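PDB 6CHJ: diacylglycerol O-acyltransferase from Marinobacter hydrocarbonoclasticus, which works as a wax ester synthase/diacylglycerol acyltransferase, probably transferring the acyl group of acyl-CoA to a diacylglycerol to give triacylglycerol and free CoA. Local coordinates for residues Ala86-Thr89 with Arg94-Leu97; Ala102-Leu107 with Tyr399-Asp404; Leu248-Ala253 with Tyr441-Leu446; Val319-Glu324 with Glu450-Leu455. All coordinates share one frame; numbering follows the deposited sequence.

Overall arrangement
The four contacts form two pairs. Contacts 1 and 2 both use helix 93-105, with centres 16 Å apart, and tie it to the mixed sheet that contains strands 82-86 and 393-401; both also reach the second subunit. Contacts 3 and 4 share helix 437-453, with centres only 11 Å apart, and are linked by a salt bridge, Arg250 NE to Glu450 OE2 at 2.8 Å. The two groups lie well apart, about 26 Å between the centres of contacts 2 and 3 and about 36 Å between those of contacts 1 and 4. Contact 1 closes first along the chain, whereas contacts 2, 3 and 4 interleave, so the C-terminal part of the chain is tied back to earlier elements at several places.

Contact 1: residues Ala86-Thr89 with Arg94-Leu97; sequences ALPT and RELL
The one flat side-chain group at this contact, the Glu95 carboxylate, is not stacked on the puckered ring of Pro88: the proline reaches Glu95 with its CG corner, 4.0 Å from Glu95 CG, and the methylene chain rather than the carboxylate does the touching. The setting is the start of a beta-alpha-beta crossover, in which strand 82-86 runs through this loop into helix 93-105 and the chain returns as the neighbouring parallel strand 115-121. The carboxylate turns back to its own helix start, where Glu95 OE2 is hydrogen-bonded to the backbone N of Arg92. With CG anti to its carbonyl carbon (chi1 -75°) and a bend at the next bond, Glu95 brings its CG to 3.6 Å from Pro88 O.

Leu87 carries the apolar half. Its forked end lies against the helix backbone, CD2 coming to 3.7 Å from Glu95 O, and Leu123 and Ile120 of the same chain add to this packing. Pro88 also packs on Phe84 of the second subunit. Leu87 CD1 touches two parts of one residue, lying 3.6 Å from Leu96 N and 3.9 Å from Leu96 CB.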
loop_
_atom_site.group_PDB
_atom_site.type_symbol
_atom_site.label_atom_id
_atom_site.label_comp_id
_atom_site.label_asym_id
_atom_site.label_seq_id
_atom_site.Cartn_x
_atom_site.Cartn_y
_atom_site.Cartn_z
ATOM N N ALA B 86 0.592 -14.068 -5.513
ATOM C CA ALA B 86 1.532 -15.115 -5.838
ATOM C C ALA B 86 2.939 -14.592 -5.643
ATOM O O ALA B 86 3.205 -13.400 -5.832
ATOM C CB ALA B 86 1.366 -15.588 -7.287
ATOM N N LEU B 87 3.864 -15.524 -5.249
ATOM C CA LEU B 87 5.221 -15.059 -5.059
ATOM C C LEU B 87 5.974 -15.112 -6.379
ATOM O O LEU B 87 5.711 -15.975 -7.210
ATOM C CB LEU B 87 5.940 -15.922 -4.028
ATOM C CG LEU B 87 5.453 -15.821 -2.581
ATOM C CD1 LEU B 87 6.324 -16.692 -1.745
ATOM C CD2 LEU B 87 5.461 -14.369 -2.059
ATOM N N PRO B 88 6.912 -14.208 -6.610
ATOM C CA PRO B 88 7.756 -14.327 -7.802
ATOM C C PRO B 88 8.725 -15.495 -7.649
ATOM O O PRO B 88 9.093 -15.887 -6.537
ATOM C CB PRO B 88 8.502 -12.990 -7.839
ATOM C CG PRO B 88 8.648 -12.636 -6.369
ATOM C CD PRO B 88 7.417 -13.191 -5.664
ATOM N N THR B 89 9.132 -16.052 -8.795
ATOM C CA THR B 89 10.169 -17.077 -8.823
ATOM C C THR B 89 11.380 -16.601 -8.012
ATOM O O THR B 89 11.856 -15.475 -8.223
ATOM C CB THR B 89 10.580 -17.377 -10.275
ATOM O OG1 THR B 89 9.501 -18.025 -10.956
ATOM C CG2 THR B 89 11.804 -18.282 -10.338
ATOM N N ARG B 94 12.683 -16.253 1.349
ATOM C CA ARG B 94 13.109 -14.881 1.101
ATOM C C ARG B 94 12.033 -14.092 0.337
ATOM O O ARG B 94 11.752 -12.936 0.672
ATOM C CB ARG B 94 14.435 -14.862 0.343
ATOM C CG ARG B 94 14.848 -13.466 -0.104
ATOM C CD ARG B 94 16.349 -13.238 -0.020
ATOM N NE ARG B 94 17.113 -14.447 -0.337
ATOM C CZ ARG B 94 18.337 -14.447 -0.860
ATOM N NH1 ARG B 94 18.940 -13.292 -1.144
ATOM N NH2 ARG B 94 18.956 -15.603 -1.108
ATOM N N GLU B 95 11.376 -14.716 -0.652
ATOM C CA GLU B 95 10.326 -13.998 -1.382
ATOM C C GLU B 95 9.074 -13.784 -0.519
ATOM O O GLU B 95 8.464 -12.705 -0.558
ATOM C CB GLU B 95 9.979 -14.729 -2.687
ATOM C CG GLU B 95 11.036 -14.571 -3.792
ATOM C CD GLU B 95 12.348 -15.295 -3.473
ATOM O OE1 GLU B 95 13.438 -14.676 -3.538
ATOM O OE2 GLU B 95 12.281 -16.501 -3.147
ATOM N N LEU B 96 8.667 -14.787 0.262
ATOM C CA LEU B 96 7.497 -14.624 1.121
ATOM C C LEU B 96 7.663 -13.452 2.078
ATOM O O LEU B 96 6.683 -12.772 2.400
ATOM C CB LEU B 96 7.246 -15.880 1.933
ATOM C CG LEU B 96 6.080 -15.866 2.921
ATOM C CD1 LEU B 96 4.734 -15.582 2.246
ATOM C CD2 LEU B 96 6.014 -17.208 3.665
ATOM N N LEU B 97 8.890 -13.208 2.554
ATOM C CA LEU B 97 9.076 -12.151 3.529
ATOM C C LEU B 97 9.105 -10.794 2.854
ATOM O O LEU B 97 8.636 -9.818 3.449
ATOM C CB LEU B 97 10.351 -12.378 4.340
ATOM C CG LEU B 97 10.361 -13.670 5.174
ATOM C CD1 LEU B 97 11.649 -13.796 5.970
ATOM C CD2 LEU B 97 9.151 -13.800 6.092
#

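Contact 2: residues Ala102-Leu107 with Tyr399-Asp404; sequences AEHSHL and YPVSID
His104, near the end of helix 93-105, meets Val401 and Ser402 where strand 393-401 runs out into a loop. This strand comes from the C-terminal part of the chain but lies in the mixed sheet beside strand 22-30, a strand exchange known from the CoA-dependent acyltransferase fold, so the contact ties the two halves of the enzyme together in its interior.

The polar interaction is a single hydrogen bond across the segments. His104 NE2 donates to Ser402 O at 2.9 Å, with an angle of 147° at the hydrogen; the oxygen sits at the ring edge, somewhat out of the ring plane. The other ring nitrogen, ND1, is hydrogen-bonded to Tyr131 OH, so the imidazole is held at two points of its rim and its rotation is fixed.

The apolar interaction is CH-pi. Val401 sends its CG1 methyl over the centre of one ring face, while its CB lies 3.7 Å from His104 CE1. Placing CG opposite the backbone N (chi1 -160°) swings the imidazole out from the helix to the strand. Ile426 touches both His104 and Val401, and the ring of His22 meets His104 edge-to-face.

A leucine here would probably leave Ser402 O without its donor and Tyr131 OH without its ring partner. Beyond the NE2 bond, the same imidazole edge brings His104 CD2 to 3.8 Å from Ser402 O.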
loop_
_atom_site.group_PDB
_atom_site.type_symbol
_atom_site.label_atom_id
_atom_site.label_comp_id
_atom_site.label_asym_id
_atom_site.label_seq_id
_atom_site.Cartn_x
_atom_site.Cartn_y
_atom_site.Cartn_z
ATOM N N ALA B 102 6.545 -5.425 1.813
ATOM C CA ALA B 102 5.838 -4.502 0.923
ATOM C C ALA B 102 4.397 -4.288 1.371
ATOM O O ALA B 102 3.927 -3.151 1.478
ATOM C CB ALA B 102 5.867 -5.039 -0.516
ATOM N N GLU B 103 3.667 -5.375 1.622
ATOM C CA GLU B 103 2.251 -5.229 1.927
ATOM C C GLU B 103 2.030 -4.571 3.296
ATOM O O GLU B 103 1.098 -3.777 3.457
ATOM C CB GLU B 103 1.562 -6.592 1.839
ATOM C CG GLU B 103 0.057 -6.492 1.758
ATOM C CD GLU B 103 -0.422 -5.568 0.626
ATOM O OE1 GLU B 103 0.095 -5.691 -0.505
ATOM O OE2 GLU B 103 -1.312 -4.717 0.884
ATOM N N HIS B 104 2.894 -4.855 4.285
ATOM C CA HIS B 104 2.741 -4.267 5.615
ATOM C C HIS B 104 3.042 -2.760 5.627
ATOM O O HIS B 104 2.524 -2.046 6.491
ATOM C CB HIS B 104 3.649 -5.002 6.615
ATOM C CG HIS B 104 3.247 -4.815 8.042
ATOM N ND1 HIS B 104 2.151 -5.447 8.593
ATOM C CD2 HIS B 104 3.772 -4.041 9.024
ATOM C CE1 HIS B 104 2.015 -5.070 9.854
ATOM N NE2 HIS B 104 2.995 -4.230 10.145
ATOM N N SER B 105 3.873 -2.265 4.694
ATOM C CA SER B 105 4.121 -0.826 4.547
ATOM C C SER B 105 2.861 -0.005 4.249
ATOM O O SER B 105 2.822 1.182 4.571
ATOM C CB SER B 105 5.104 -0.583 3.408
ATOM O OG SER B 105 6.288 -1.322 3.586
ATOM N N HIS B 106 1.861 -0.578 3.578
ATOM C CA HIS B 106 0.798 0.229 2.982
ATOM C C HIS B 106 -0.268 0.608 4.000
ATOM O O HIS B 106 -0.836 -0.265 4.673
ATOM C CB HIS B 106 0.135 -0.525 1.829
ATOM C CG HIS B 106 1.094 -0.956 0.768
ATOM N ND1 HIS B 106 2.107 -0.143 0.303
ATOM C CD2 HIS B 106 1.217 -2.131 0.104
ATOM C CE1 HIS B 106 2.801 -0.792 -0.613
ATOM N NE2 HIS B 106 2.287 -2.003 -0.745
ATOM N N LEU B 107 -0.543 1.913 4.082
ATOM C CA LEU B 107 -1.708 2.436 4.792
ATOM C C LEU B 107 -2.989 1.739 4.363
ATOM O O LEU B 107 -3.208 1.478 3.176
ATOM C CB LEU B 107 -1.862 3.930 4.515
ATOM C CG LEU B 107 -0.998 4.901 5.307
ATOM C CD1 LEU B 107 -1.417 6.314 4.959
ATOM C CD2 LEU B 107 -1.059 4.654 6.827
ATOM N N TYR B 399 3.538 -15.991 12.707
ATOM C CA TYR B 399 4.518 -14.937 12.970
ATOM C C TYR B 399 3.806 -13.594 13.046
ATOM O O TYR B 399 3.235 -13.136 12.033
ATOM C CB TYR B 399 5.596 -14.906 11.887
ATOM C CG TYR B 399 6.207 -16.260 11.620
ATOM C CD1 TYR B 399 7.277 -16.730 12.391
ATOM C CD2 TYR B 399 5.701 -17.089 10.623
ATOM C CE1 TYR B 399 7.847 -17.993 12.157
ATOM C CE2 TYR B 399 6.252 -18.346 10.380
ATOM C CZ TYR B 399 7.326 -18.789 11.157
ATOM O OH TYR B 399 7.861 -20.031 10.918
ATOM N N PRO B 400 3.825 -12.923 14.188
ATOM C CA PRO B 400 3.186 -11.615 14.277
ATOM C C PRO B 400 3.978 -10.563 13.507
ATOM O O PRO B 400 5.192 -10.681 13.314
ATOM C CB PRO B 400 3.188 -11.335 15.784
ATOM C CG PRO B 400 4.419 -12.028 16.260
ATOM C CD PRO B 400 4.510 -13.289 15.439
ATOM N N VAL B 401 3.258 -9.533 13.054
ATOM C CA VAL B 401 3.823 -8.407 12.312
ATOM C C VAL B 401 3.354 -7.165 13.037
ATOM O O VAL B 401 2.154 -6.875 13.057
ATOM C CB VAL B 401 3.380 -8.374 10.840
ATOM C CG1 VAL B 401 4.291 -7.443 10.054
ATOM C CG2 VAL B 401 3.368 -9.785 10.238
ATOM N N SER B 402 4.278 -6.443 13.653
ATOM C CA SER B 402 3.819 -5.421 14.575
ATOM C C SER B 402 4.023 -4.012 13.984
ATOM O O SER B 402 4.111 -3.848 12.758
ATOM C CB SER B 402 4.526 -5.639 15.912
ATOM O OG SER B 402 3.675 -5.232 16.962
ATOM N N ILE B 403 4.106 -3.004 14.856
ATOM C CA ILE B 403 4.101 -1.596 14.466
ATOM C C ILE B 403 5.446 -0.974 14.834
ATOM O O ILE B 403 5.856 -1.018 16.000
ATOM C CB ILE B 403 2.959 -0.831 15.160
ATOM C CG1 ILE B 403 1.578 -1.363 14.766
ATOM C CG2 ILE B 403 3.069 0.667 14.916
ATOM C CD1 ILE B 403 0.501 -0.988 15.804
ATOM N N ASP B 404 6.113 -0.378 13.850
ATOM C CA ASP B 404 7.173 0.601 14.040
ATOM C C ASP B 404 6.608 2.022 14.176
ATOM O O ASP B 404 5.527 2.354 13.667
ATOM C CB ASP B 404 8.148 0.592 12.874
ATOM C CG ASP B 404 8.818 -0.728 12.689
ATOM O OD1 ASP B 404 9.170 -1.374 13.705
ATOM O OD2 ASP B 404 9.019 -1.105 11.519
#

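Contact 3: residues Leu248-Ala253 with Tyr441-Leu446; sequences LKRIRA and YLEQGL
Leu446 and Arg250 make the tight part of this helix-to-helix contact. Leu446 CD2 sits over the centre of one guanidinium face, 3.6 Å from Arg250 CZ, and the same methyl reaches Ile251 CG1 at 3.9 Å. Trp246 packs against Leu446 as well.

The outer side is spanned by charge instead of close packing. The axes of the short segments come no nearer than 12.4 Å, so a long side chain is needed: Arg250, its CG anti to the backbone N (chi1 173°) and its chain stretched out as far as NE, reaches Glu443 end-on. NH1 bonds to Glu443 OE1 at 2.7 Å through that oxygen's syn lone pair, and NH2 bonds to OE2, also at 2.7 Å. The guanidinium and carboxylate planes are 41° apart, a twisted bidentate pair. Arg250 NE is taken by Glu450 OE2 in a second salt bridge.

A methionine in place of Arg250 would probably leave the carboxylates of Glu443 and Glu450 without their shared countercharge. Helices 248-258 and 437-453 follow strands 239-247 and 420-428, antiparallel neighbours in one mixed sheet, and pack side by side on it as the helical layer of an alpha/beta sandwich.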
loop_
_atom_site.group_PDB
_atom_site.type_symbol
_atom_site.label_atom_id
_atom_site.label_comp_id
_atom_site.label_asym_id
_atom_site.label_seq_id
_atom_site.Cartn_x
_atom_site.Cartn_y
_atom_site.Cartn_z
ATOM N N LEU B 248 11.558 -25.348 20.583
ATOM C CA LEU B 248 11.430 -25.081 22.014
ATOM C C LEU B 248 12.399 -25.927 22.848
ATOM O O LEU B 248 13.143 -25.387 23.679
ATOM C CB LEU B 248 9.986 -25.332 22.446
ATOM C CG LEU B 248 9.419 -24.616 23.660
ATOM C CD1 LEU B 248 10.059 -23.245 23.831
ATOM C CD2 LEU B 248 7.902 -24.515 23.524
ATOM N N LYS B 249 12.407 -27.256 22.660
ATOM C CA LYS B 249 13.232 -28.084 23.547
ATOM C C LYS B 249 14.710 -27.808 23.349
ATOM O O LYS B 249 15.499 -27.940 24.295
ATOM C CB LYS B 249 12.933 -29.585 23.378
ATOM C CG LYS B 249 14.002 -30.507 24.048
ATOM C CD LYS B 249 14.181 -30.252 25.587
ATOM C CE LYS B 249 15.566 -30.723 26.099
ATOM N NZ LYS B 249 15.902 -30.260 27.487
ATOM N N ARG B 250 15.103 -27.387 22.150
ATOM C CA ARG B 250 16.448 -26.845 22.004
ATOM C C ARG B 250 16.680 -25.710 22.994
ATOM O O ARG B 250 17.729 -25.639 23.644
ATOM C CB ARG B 250 16.669 -26.368 20.568
ATOM C CG ARG B 250 17.961 -25.640 20.362
ATOM C CD ARG B 250 18.253 -25.359 18.874
ATOM N NE ARG B 250 19.558 -24.705 18.763
ATOM C CZ ARG B 250 19.906 -23.833 17.825
ATOM N NH1 ARG B 250 19.043 -23.483 16.878
ATOM N NH2 ARG B 250 21.134 -23.314 17.841
ATOM N N ILE B 251 15.682 -24.843 23.168
ATOM C CA ILE B 251 15.817 -23.699 24.065
ATOM C C ILE B 251 15.668 -24.129 25.520
ATOM O O ILE B 251 16.321 -23.580 26.414
ATOM C CB ILE B 251 14.787 -22.616 23.671
ATOM C CG1 ILE B 251 15.244 -21.854 22.430
ATOM C CG2 ILE B 251 14.494 -21.653 24.806
ATOM C CD1 ILE B 251 14.185 -20.857 21.928
ATOM N N ARG B 252 14.804 -25.106 25.789
ATOM C CA ARG B 252 14.697 -25.626 27.149
ATOM C C ARG B 252 16.010 -26.263 27.607
ATOM O O ARG B 252 16.416 -26.096 28.762
ATOM C CB ARG B 252 13.546 -26.625 27.244
ATOM C CG ARG B 252 12.327 -26.063 27.944
ATOM C CD ARG B 252 11.254 -27.122 28.077
ATOM N NE ARG B 252 10.139 -26.940 27.146
ATOM C CZ ARG B 252 9.964 -27.661 26.042
ATOM N NH1 ARG B 252 10.840 -28.602 25.714
ATOM N NH2 ARG B 252 8.916 -27.441 25.261
ATOM N N ALA B 253 16.698 -26.980 26.710
ATOM C CA ALA B 253 18.011 -27.521 27.051
ATOM C C ALA B 253 18.941 -26.428 27.562
ATOM O O ALA B 253 19.695 -26.638 28.520
ATOM C CB ALA B 253 18.624 -28.219 25.838
ATOM N N TYR B 441 21.658 -13.717 13.503
ATOM C CA TYR B 441 22.235 -13.231 14.753
ATOM C C TYR B 441 21.486 -13.787 15.958
ATOM O O TYR B 441 22.101 -14.074 16.994
ATOM C CB TYR B 441 22.248 -11.703 14.775
ATOM C CG TYR B 441 23.023 -11.061 13.636
ATOM C CD1 TYR B 441 23.938 -11.796 12.882
ATOM C CD2 TYR B 441 22.844 -9.709 13.322
ATOM C CE1 TYR B 441 24.650 -11.213 11.848
ATOM C CE2 TYR B 441 23.555 -9.117 12.285
ATOM C CZ TYR B 441 24.455 -9.883 11.547
ATOM O OH TYR B 441 25.158 -9.314 10.511
ATOM N N LEU B 442 20.165 -13.952 15.849
ATOM C CA LEU B 442 19.442 -14.644 16.913
ATOM C C LEU B 442 19.922 -16.082 17.028
ATOM O O LEU B 442 20.133 -16.593 18.137
ATOM C CB LEU B 442 17.934 -14.627 16.668
ATOM C CG LEU B 442 17.135 -13.327 16.729
ATOM C CD1 LEU B 442 15.844 -13.444 15.878
ATOM C CD2 LEU B 442 16.820 -12.926 18.162
ATOM N N GLU B 443 20.101 -16.748 15.885
ATOM C CA GLU B 443 20.458 -18.157 15.899
ATOM C C GLU B 443 21.872 -18.333 16.438
ATOM O O GLU B 443 22.140 -19.252 17.216
ATOM C CB GLU B 443 20.285 -18.743 14.485
ATOM C CG GLU B 443 20.981 -20.085 14.223
ATOM C CD GLU B 443 20.469 -21.225 15.113
ATOM O OE1 GLU B 443 19.285 -21.197 15.520
ATOM O OE2 GLU B 443 21.257 -22.155 15.406
ATOM N N GLN B 444 22.765 -17.412 16.090
ATOM C CA GLN B 444 24.115 -17.432 16.620
ATOM C C GLN B 444 24.117 -17.166 18.134
ATOM O O GLN B 444 24.908 -17.768 18.880
ATOM C CB GLN B 444 24.953 -16.407 15.850
ATOM C CG GLN B 444 26.407 -16.261 16.295
ATOM C CD GLN B 444 26.988 -14.899 15.967
ATOM O OE1 GLN B 444 26.312 -14.051 15.370
ATOM N NE2 GLN B 444 28.240 -14.672 16.362
ATOM N N GLY B 445 23.222 -16.283 18.610
ATOM C CA GLY B 445 23.121 -16.037 20.043
ATOM C C GLY B 445 22.736 -17.283 20.822
ATOM O O GLY B 445 23.259 -17.535 21.912
ATOM N N LEU B 446 21.843 -18.102 20.257
ATOM C CA LEU B 446 21.462 -19.337 20.932
ATOM C C LEU B 446 22.577 -20.391 20.839
ATOM O O LEU B 446 22.834 -21.125 21.801
ATOM C CB LEU B 446 20.156 -19.847 20.337
ATOM C CG LEU B 446 19.543 -21.126 20.904
ATOM C CD1 LEU B 446 19.146 -20.907 22.347
ATOM C CD2 LEU B 446 18.338 -21.535 20.077
#

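Contact 4: residues Val319-Glu324 with Glu450-Leu455; sequences VQEAGE and ELNAGL
At the start of helix 322-338, the N-cap residue Glu321 and its neighbours meet Asn452, which stands in the last turn of helix 437-453. The Asn452 amide nitrogen does nearly all the touching. ND2 lies 3.0 Å from Glu321 OE2, but the angle is too poor for a hydrogen bond, and the pair is best read as a close polar approach with the carboxylate and amide planes 34° apart. The carbon chain of Glu321 is near as well, with CG 3.7 Å from Asn452 ND2. Asn452 ND2 also lies near the first turn of the helix, 4.1 Å from Ala322 CB and 3.8 Å from Gly323 N.

Just beyond Asn452 the chain leaves its helix in a Schellman motif. Gly454, at positive phi, bonds through its N to Leu451 O at 2.8 Å, and Leu455 N reaches back to Glu450 O at 3.2 Å; Leu455 is the chain's final residue. Tyr258 of helix 248-258 lies against Asn452 and Ala453, while Ala322 continues the packing by touching Glu448 and Leu449, earlier on the same helix as Asn452.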
loop_
_atom_site.group_PDB
_atom_site.type_symbol
_atom_site.label_atom_id
_atom_site.label_comp_id
_atom_site.label_asym_id
_atom_site.label_seq_id
_atom_site.Cartn_x
_atom_site.Cartn_y
_atom_site.Cartn_z
ATOM N N VAL B 319 27.891 -6.410 27.327
ATOM C CA VAL B 319 28.528 -7.612 27.858
ATOM C C VAL B 319 28.901 -8.526 26.696
ATOM O O VAL B 319 28.111 -8.708 25.763
ATOM C CB VAL B 319 27.583 -8.329 28.846
ATOM C CG1 VAL B 319 28.234 -9.577 29.438
ATOM C CG2 VAL B 319 27.086 -7.360 29.936
ATOM N N GLN B 320 30.094 -9.127 26.756
ATOM C CA GLN B 320 30.607 -9.897 25.622
ATOM C C GLN B 320 30.317 -11.392 25.707
ATOM O O GLN B 320 29.878 -11.993 24.728
ATOM C CB GLN B 320 32.112 -9.683 25.464
ATOM C CG GLN B 320 32.600 -10.151 24.115
ATOM C CD GLN B 320 34.030 -9.752 23.832
ATOM O OE1 GLN B 320 34.546 -8.812 24.438
ATOM N NE2 GLN B 320 34.682 -10.466 22.910
ATOM N N GLU B 321 30.573 -12.025 26.840
ATOM C CA GLU B 321 30.285 -13.450 26.915
ATOM C C GLU B 321 28.781 -13.689 27.013
ATOM O O GLU B 321 28.038 -12.923 27.640
ATOM C CB GLU B 321 31.006 -14.107 28.101
ATOM C CG GLU B 321 31.223 -15.607 27.888
ATOM C CD GLU B 321 30.940 -16.422 29.141
ATOM O OE1 GLU B 321 30.746 -15.807 30.221
ATOM O OE2 GLU B 321 30.905 -17.675 29.045
ATOM N N ALA B 322 28.340 -14.779 26.385
ATOM C CA ALA B 322 26.914 -15.050 26.267
ATOM C C ALA B 322 26.316 -15.499 27.599
ATOM O O ALA B 322 25.221 -15.059 27.975
ATOM C CB ALA B 322 26.686 -16.091 25.169
ATOM N N GLY B 323 27.008 -16.385 28.323
ATOM C CA GLY B 323 26.493 -16.830 29.612
ATOM C C GLY B 323 26.388 -15.698 30.620
ATOM O O GLY B 323 25.435 -15.626 31.395
ATOM N N GLU B 324 27.358 -14.794 30.612
ATOM C CA GLU B 324 27.277 -13.613 31.459
ATOM C C GLU B 324 26.047 -12.769 31.108
ATOM O O GLU B 324 25.278 -12.362 31.995
ATOM C CB GLU B 324 28.565 -12.808 31.305
ATOM C CG GLU B 324 28.818 -11.818 32.408
ATOM C CD GLU B 324 29.940 -10.871 32.063
ATOM O OE1 GLU B 324 29.955 -9.740 32.610
ATOM O OE2 GLU B 324 30.797 -11.255 31.231
ATOM N N GLU B 450 24.822 -22.471 23.572
ATOM C CA GLU B 450 24.901 -23.928 23.520
ATOM C C GLU B 450 26.350 -24.416 23.559
ATOM O O GLU B 450 26.665 -25.371 24.273
ATOM C CB GLU B 450 24.200 -24.447 22.283
ATOM C CG GLU B 450 22.705 -24.609 22.408
ATOM C CD GLU B 450 22.132 -24.841 21.036
ATOM O OE1 GLU B 450 22.719 -24.269 20.088
ATOM O OE2 GLU B 450 21.154 -25.607 20.894
ATOM N N LEU B 451 27.243 -23.782 22.786
ATOM C CA LEU B 451 28.661 -24.126 22.851
ATOM C C LEU B 451 29.200 -23.936 24.261
ATOM O O LEU B 451 29.767 -24.861 24.849
ATOM C CB LEU B 451 29.471 -23.274 21.874
ATOM C CG LEU B 451 29.260 -23.385 20.367
ATOM C CD1 LEU B 451 29.676 -22.085 19.682
ATOM C CD2 LEU B 451 30.028 -24.569 19.800
ATOM N N ASN B 452 29.001 -22.738 24.825
ATOM C CA ASN B 452 29.541 -22.389 26.137
ATOM C C ASN B 452 29.219 -23.426 27.200
ATOM O O ASN B 452 29.967 -23.565 28.178
ATOM C CB ASN B 452 28.997 -21.030 26.582
ATOM C CG ASN B 452 29.807 -19.870 26.032
ATOM O OD1 ASN B 452 30.646 -20.054 25.146
ATOM N ND2 ASN B 452 29.556 -18.660 26.553
ATOM N N ALA B 453 28.110 -24.145 27.048
ATOM C CA ALA B 453 27.713 -25.143 28.025
ATOM C C ALA B 453 27.806 -26.559 27.501
ATOM O O ALA B 453 27.491 -27.491 28.243
ATOM C CB ALA B 453 26.291 -24.865 28.523
ATOM N N GLY B 454 28.200 -26.744 26.242
ATOM C CA GLY B 454 28.470 -28.058 25.685
ATOM C C GLY B 454 27.271 -28.972 25.527
ATOM O O GLY B 454 27.330 -30.146 25.909
ATOM N N LEU B 455 26.180 -28.465 24.955
ATOM C CA LEU B 455 24.983 -29.284 24.786
ATOM C C LEU B 455 24.931 -29.947 23.410
ATOM O O LEU B 455 25.494 -29.432 22.445
ATOM C CB LEU B 455 23.715 -28.456 24.994
ATOM C CG LEU B 455 23.443 -27.788 26.336
ATOM C CD1 LEU B 455 23.785 -28.739 27.447
ATOM C CD2 LEU B 455 24.191 -26.488 26.462
#